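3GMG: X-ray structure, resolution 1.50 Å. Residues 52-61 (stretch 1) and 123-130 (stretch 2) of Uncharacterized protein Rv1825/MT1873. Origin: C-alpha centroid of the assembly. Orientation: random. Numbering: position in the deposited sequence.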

# COMPACT_ATOMS: atom_id res chain seq x y z
N GLU A 52 -16.01 3.00 3.19
CA GLU A 52 -15.72 1.57 3.28
C GLU A 52 -16.09 0.85 2.00
O GLU A 52 -15.39 -0.08 1.57
CB GLU A 52 -16.50 0.97 4.47
CG GLU A 52 -15.93 1.32 5.85
CD GLU A 52 -16.25 2.74 6.36
OE1 GLU A 52 -15.60 3.14 7.35
OE2 GLU A 52 -17.12 3.45 5.80
N VAL A 53 -17.20 1.26 1.40
CA VAL A 53 -17.67 0.64 0.16
C VAL A 53 -16.70 0.95 -0.98
O VAL A 53 -16.39 0.07 -1.78
CB VAL A 53 -19.08 1.11 -0.22
CG1 VAL A 53 -19.52 0.51 -1.54
CG2 VAL A 53 -20.08 0.75 0.89
N MET A 54 -16.21 2.18 -1.05
CA MET A 54 -15.26 2.53 -2.11
C MET A 54 -13.93 1.81 -1.92
O MET A 54 -13.29 1.36 -2.88
CB MET A 54 -15.08 4.05 -2.23
CG MET A 54 -14.20 4.47 -3.40
SD MET A 54 -14.86 4.15 -5.07
CE MET A 54 -16.07 5.50 -5.19
N ILE A 55 -13.50 1.65 -0.67
CA ILE A 55 -12.30 0.87 -0.38
C ILE A 55 -12.50 -0.59 -0.83
O ILE A 55 -11.60 -1.20 -1.43
CB ILE A 55 -11.94 0.92 1.12
CG1 ILE A 55 -11.47 2.33 1.51
CG2 ILE A 55 -10.86 -0.11 1.44
CD1 ILE A 55 -11.63 2.63 2.99
N ASP A 56 -13.68 -1.15 -0.56
CA ASP A 56 -14.02 -2.51 -1.03
C ASP A 56 -13.99 -2.63 -2.57
O ASP A 56 -13.52 -3.64 -3.12
CB ASP A 56 -15.41 -2.95 -0.54
CG ASP A 56 -15.46 -3.25 0.97
OD1 ASP A 56 -14.40 -3.36 1.63
OD2 ASP A 56 -16.59 -3.35 1.48
N VAL A 57 -14.48 -1.62 -3.28
CA VAL A 57 -14.43 -1.63 -4.74
C VAL A 57 -12.97 -1.76 -5.19
O VAL A 57 -12.63 -2.58 -6.05
CB VAL A 57 -15.04 -0.34 -5.37
CG1 VAL A 57 -14.70 -0.24 -6.86
CG2 VAL A 57 -16.55 -0.28 -5.17
N ILE A 58 -12.11 -0.94 -4.62
CA ILE A 58 -10.70 -0.91 -5.01
C ILE A 58 -10.05 -2.26 -4.72
O ILE A 58 -9.33 -2.81 -5.56
CB ILE A 58 -9.95 0.21 -4.26
CG1 ILE A 58 -10.46 1.59 -4.70
CG2 ILE A 58 -8.44 0.14 -4.51
CD1 ILE A 58 -10.00 2.70 -3.76
N ASN A 59 -10.31 -2.80 -3.54
CA ASN A 59 -9.68 -4.06 -3.15
C ASN A 59 -10.20 -5.25 -3.94
O ASN A 59 -9.45 -6.18 -4.25
CB ASN A 59 -9.84 -4.30 -1.65
CG ASN A 59 -8.89 -3.44 -0.82
OD1 ASN A 59 -7.80 -3.10 -1.29
ND2 ASN A 59 -9.29 -3.11 0.40
N GLU A 60 -11.48 -5.23 -4.31
CA GLU A 60 -12.03 -6.27 -5.18
C GLU A 60 -11.37 -6.23 -6.56
O GLU A 60 -11.01 -7.25 -7.13
CB GLU A 60 -13.56 -6.14 -5.30
CG GLU A 60 -14.26 -6.57 -4.03
CD GLU A 60 -15.71 -6.17 -3.97
OE1 GLU A 60 -16.34 -6.02 -5.03
OE2 GLU A 60 -16.21 -5.99 -2.83
N LEU A 61 -11.19 -5.03 -7.11
CA LEU A 61 -10.55 -4.88 -8.41
C LEU A 61 -9.08 -5.32 -8.36
O LEU A 61 -8.61 -5.99 -9.27
CB LEU A 61 -10.66 -3.44 -8.93
CG LEU A 61 -12.09 -2.99 -9.29
CD1 LEU A 61 -12.09 -1.47 -9.48
CD2 LEU A 61 -12.60 -3.73 -10.52
N GLY A 123 -21.81 -10.12 -1.10
CA GLY A 123 -21.26 -9.71 0.18
C GLY A 123 -20.21 -8.63 0.14
O GLY A 123 -19.62 -8.30 1.16
N GLY A 124 -19.96 -8.05 -1.03
CA GLY A 124 -18.96 -7.00 -1.13
C GLY A 124 -19.52 -5.64 -1.51
O GLY A 124 -20.62 -5.26 -1.10
N ALA A 125 -18.75 -4.92 -2.32
CA ALA A 125 -19.05 -3.52 -2.61
C ALA A 125 -20.38 -3.34 -3.32
O ALA A 125 -21.14 -2.43 -2.98
CB ALA A 125 -17.94 -2.91 -3.46
N GLN A 126 -20.69 -4.18 -4.30
CA GLN A 126 -21.95 -4.00 -5.04
C GLN A 126 -23.14 -4.21 -4.13
O GLN A 126 -24.13 -3.47 -4.21
CB GLN A 126 -22.06 -4.89 -6.28
CG GLN A 126 -23.36 -4.62 -7.03
CD GLN A 126 -23.46 -5.21 -8.41
OE1 GLN A 126 -24.41 -4.90 -9.12
NE2 GLN A 126 -22.49 -6.06 -8.82
N ASP A 127 -23.08 -5.22 -3.27
CA ASP A 127 -24.17 -5.42 -2.31
C ASP A 127 -24.28 -4.25 -1.35
O ASP A 127 -25.41 -3.87 -0.98
CB ASP A 127 -24.01 -6.75 -1.58
CG ASP A 127 -24.54 -7.92 -2.38
OD1 ASP A 127 -25.22 -7.71 -3.41
OD2 ASP A 127 -24.30 -9.07 -1.97
N GLY A 128 -23.15 -3.65 -0.98
CA GLY A 128 -23.15 -2.44 -0.15
C GLY A 128 -23.80 -1.25 -0.84
O GLY A 128 -24.48 -0.43 -0.20
N VAL A 129 -23.56 -1.12 -2.14
CA VAL A 129 -24.19 -0.08 -2.91
C VAL A 129 -25.70 -0.29 -2.95
O VAL A 129 -26.48 0.65 -2.72
CB VAL A 129 -23.63 -0.03 -4.35
CG1 VAL A 129 -24.47 0.88 -5.22
CG2 VAL A 129 -22.14 0.40 -4.34
N LYS A 130 -26.11 -1.52 -3.23
CA LYS A 130 -27.52 -1.84 -3.34
C LYS A 130 -28.25 -1.61 -2.03
O LYS A 130 -29.41 -1.14 -2.04
CB LYS A 130 -27.70 -3.30 -3.77
CG LYS A 130 -27.35 -3.58 -5.21
CD LYS A 130 -27.48 -5.07 -5.49
CE LYS A 130 -27.30 -5.41 -6.95
NZ LYS A 130 -27.20 -6.90 -7.16
O HOH W 1 -19.31 -2.94 0.94
O HOH W 2 -19.01 -6.26 -5.30

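The carboxylate of Glu60, a side chain from within one helix, meets the opening turn of another: Ala125 N donates a hydrogen bond to Glu60 OE2 at 2.8 Å, with an N-H...acceptor angle of 157°. The amides of a helix's first turn have no carbonyl of the preceding turn to bond, and here a glutamate more than sixty residues away in sequence supplies the acceptor. The second carboxylate oxygen extends the arrangement through solvent. Water 2 donates to Glu60 OE1 at 2.7 Å and accepts from Gln126 N at 2.9 Å, so two successive backbone amides at the start of the helix are served by one carboxylate, the first directly and the second through a water.

Gly124, at the N-cap position, makes this approach possible. Gly124 CA lies 3.4 Å from Glu60 OE2, and a CB built on Gly124 would point toward the first stretch and fall 2.3 Å from that OE2, a clash. Gly123, just before it, makes no contact with the first stretch, but its phi/psi of 91/6° would jam a CB against the preceding carbonyl oxygen. Its own amide is used within the second stretch: Gly123 N donates to Asp127 OD2 at 2.8 Å, tying the residue ahead of the N-cap to the first turn.

Behind this polar end, the helix of residues 125-130 runs nearly antiparallel to that of 52-61, at 152° between their N-to-C directions, and the axes come within 9.0 Å. The backbones draw nearest at Val53 and Ala125, whose CA atoms are 5.2 Å apart. Ala125 is the centre of the packing. Its methyl points toward the first helix and sits as a knob in a hole formed by Val53, Asp56, Val57 and Glu60, positions that recur at the three- and four-residue spacing of one helical face. Val57 CG2 presses on Ala125 CB at 3.4 Å, while Asp56 CB reaches Ala125 CB at 3.9 Å, offering the aliphatic part of an otherwise polar side chain.

Val53, in the t rotamer, carries the apolar contact one turn further along the second helix. Val53 CG1 lies 4.2 Å from Ala125 CB and 3.7 Å from Ala125 O, and meets Val129 CG2 at 3.8 Å. Ala125 O is already engaged in the helix, accepting from Val129 N at 2.9 Å. Gly128 also faces the first helix without a side chain; a CB there would point toward it and lie a tight 3.3 Å from Val53 CG2.

A second water links the stretches beside the packed methyl. Water 1 donates to Asp56 OD2 at 2.8 Å and, in a weak hydrogen bond, to Gly124 O at 3.4 Å. Gly124 O also accepts from Gly128 N at 3.0 Å, a backbone bond of the opening turn. The contact is small, with 264 Å² buried over both sides, and it joins a compact apolar cluster around Ala125 to a carboxylate-bound helix start.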